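Side-chain contact in proline dehydrogenase (Deinococcus radiodurans, PDB 4H6Q), which oxidises L-proline to (S)-1-pyrroline-5-carboxylate with FAD as cofactor, passing the electrons to a quinone in the first step of proline degradation: residues I99-V104 and D145-Q150. Numbering follows the deposited sequence.
Sequences IKLSSV and DVTLEQ. With TFB (tetrahydrofuran-2-carboxylic acid), chain D.
On helix 144-158, T147 meets L101 of the loop that follows strand 96-99: its methyl CG2 lies 4.3 Å from CD1 of L101, where the two backbones come nearest each other. The hydroxyl of T147 ties both sides together, OG1 being hydrogen-bonded to the carbonyl oxygen of R143 one turn earlier and to NE2 of Q106, further along the loop. One turn further on, Q150 brings its amide to the same leucine methyl, OE1 standing 3.5 Å from L101 CD1, a van der Waals approach. The Q150 chain runs extended beyond CG (chi2 176°), and the two side chains pass alongside each other, running opposite ways. OE1 finds its polar partner in Q106 NE2, so this one amide bridges T147 and Q150 beside the leucine. The side chain of L101 also packs on A120 and L136, so it is buried between strand 133-136, helix 115-129 and helix 144-158.

Behind L101 the loop turns tightly: K100 O accepts both S103 N at 2.9 Å and S103 OG at 2.7 Å, the hydroxyl lying in the carbonyl plane. The side chain of K100 takes no part in the packing; it bends at its last torsion (chi4 58°) and gives NZ to the carboxylate oxygen OXT of tetrahydrofuran-2-carboxylic acid at 2.9 Å, with a salt bridge to D137 as well. Ligand-binding residues such as K100 at the C-terminal ends of the strands are the hallmark of the beta8-alpha8 (TIM) barrel.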
# COMPACT_ATOMS: atom_id res chain seq x y z
N ILE A 99 0.63 -1.25 -6.09
CA ILE A 99 0.11 -0.58 -7.28
C ILE A 99 -1.30 -0.10 -7.03
O ILE A 99 -2.09 -0.73 -6.30
CB ILE A 99 0.17 -1.47 -8.55
CG1 ILE A 99 -0.75 -2.70 -8.45
CG2 ILE A 99 1.64 -1.88 -8.84
CD1 ILE A 99 -0.79 -3.54 -9.74
N LYS A 100 -1.65 1.02 -7.68
CA LYS A 100 -3.03 1.49 -7.79
C LYS A 100 -3.57 1.03 -9.13
O LYS A 100 -2.98 1.32 -10.18
CB LYS A 100 -3.05 3.04 -7.75
CG LYS A 100 -2.88 3.53 -6.31
CD LYS A 100 -2.72 5.04 -6.26
CE LYS A 100 -2.70 5.54 -4.82
NZ LYS A 100 -1.63 4.97 -3.96
N LEU A 101 -4.66 0.27 -9.14
CA LEU A 101 -5.10 -0.25 -10.43
C LEU A 101 -5.56 0.86 -11.42
O LEU A 101 -5.59 0.66 -12.63
CB LEU A 101 -6.16 -1.34 -10.26
CG LEU A 101 -5.58 -2.66 -9.69
CD1 LEU A 101 -6.68 -3.56 -9.18
CD2 LEU A 101 -4.70 -3.39 -10.71
N SER A 102 -5.94 2.04 -10.89
CA SER A 102 -6.24 3.16 -11.79
C SER A 102 -5.00 3.68 -12.53
O SER A 102 -5.14 4.43 -13.51
CB SER A 102 -6.85 4.33 -11.00
OG SER A 102 -5.83 5.04 -10.31
N SER A 103 -3.79 3.30 -12.11
CA SER A 103 -2.59 3.67 -12.86
C SER A 103 -2.31 2.74 -14.01
O SER A 103 -1.54 3.09 -14.91
CB SER A 103 -1.35 3.73 -11.99
OG SER A 103 -0.95 2.45 -11.53
N VAL A 104 -2.99 1.57 -14.05
CA VAL A 104 -2.66 0.59 -15.08
C VAL A 104 -3.88 0.14 -15.89
O VAL A 104 -3.84 -0.86 -16.61
CB VAL A 104 -1.88 -0.61 -14.49
CG1 VAL A 104 -0.52 -0.13 -14.02
CG2 VAL A 104 -2.64 -1.33 -13.37
N ASP A 145 -15.67 -2.45 -5.42
CA ASP A 145 -16.21 -3.70 -5.94
C ASP A 145 -15.32 -4.32 -7.00
O ASP A 145 -14.98 -5.52 -6.93
CB ASP A 145 -17.64 -3.48 -6.49
CG ASP A 145 -18.65 -3.28 -5.36
OD1 ASP A 145 -19.41 -2.29 -5.35
OD2 ASP A 145 -18.71 -4.13 -4.49
N VAL A 146 -14.93 -3.54 -8.01
CA VAL A 146 -14.08 -4.07 -9.06
C VAL A 146 -12.70 -4.49 -8.53
O VAL A 146 -12.17 -5.53 -8.92
CB VAL A 146 -13.93 -3.10 -10.29
CG1 VAL A 146 -13.28 -1.75 -9.94
CG2 VAL A 146 -13.14 -3.76 -11.39
N THR A 147 -12.13 -3.72 -7.61
CA THR A 147 -10.83 -4.13 -7.05
C THR A 147 -10.95 -5.45 -6.29
O THR A 147 -10.08 -6.31 -6.42
CB THR A 147 -10.25 -3.04 -6.14
OG1 THR A 147 -10.08 -1.85 -6.93
CG2 THR A 147 -8.91 -3.43 -5.51
N LEU A 148 -12.00 -5.64 -5.50
CA LEU A 148 -12.17 -6.91 -4.77
C LEU A 148 -12.48 -8.11 -5.68
O LEU A 148 -12.01 -9.23 -5.41
CB LEU A 148 -13.22 -6.78 -3.64
CG LEU A 148 -12.81 -5.82 -2.52
CD1 LEU A 148 -13.90 -5.80 -1.44
CD2 LEU A 148 -11.43 -6.09 -1.90
N GLU A 149 -13.23 -7.88 -6.76
CA GLU A 149 -13.45 -8.90 -7.77
C GLU A 149 -12.14 -9.30 -8.45
O GLU A 149 -11.80 -10.49 -8.60
CB GLU A 149 -14.43 -8.41 -8.82
N GLN A 150 -11.36 -8.29 -8.85
CA GLN A 150 -10.09 -8.54 -9.53
C GLN A 150 -9.09 -9.19 -8.57
O GLN A 150 -8.34 -10.11 -8.96
CB GLN A 150 -9.55 -7.28 -10.15
CG GLN A 150 -10.41 -6.75 -11.29
CD GLN A 150 -9.94 -5.44 -11.89
OE1 GLN A 150 -9.35 -4.60 -11.22
NE2 GLN A 150 -10.20 -5.26 -13.19
OA TFB D . -2.41 4.85 -0.59
CA TFB D . -2.24 6.05 0.15
C TFB D . -2.06 7.23 -0.79
OB TFB D . -2.17 8.40 -0.32
CB TFB D . -1.04 5.89 0.98
CG TFB D . -0.28 4.86 0.28
CD TFB D . -1.22 4.07 -0.55
OXT TFB D . -1.80 7.08 -2.04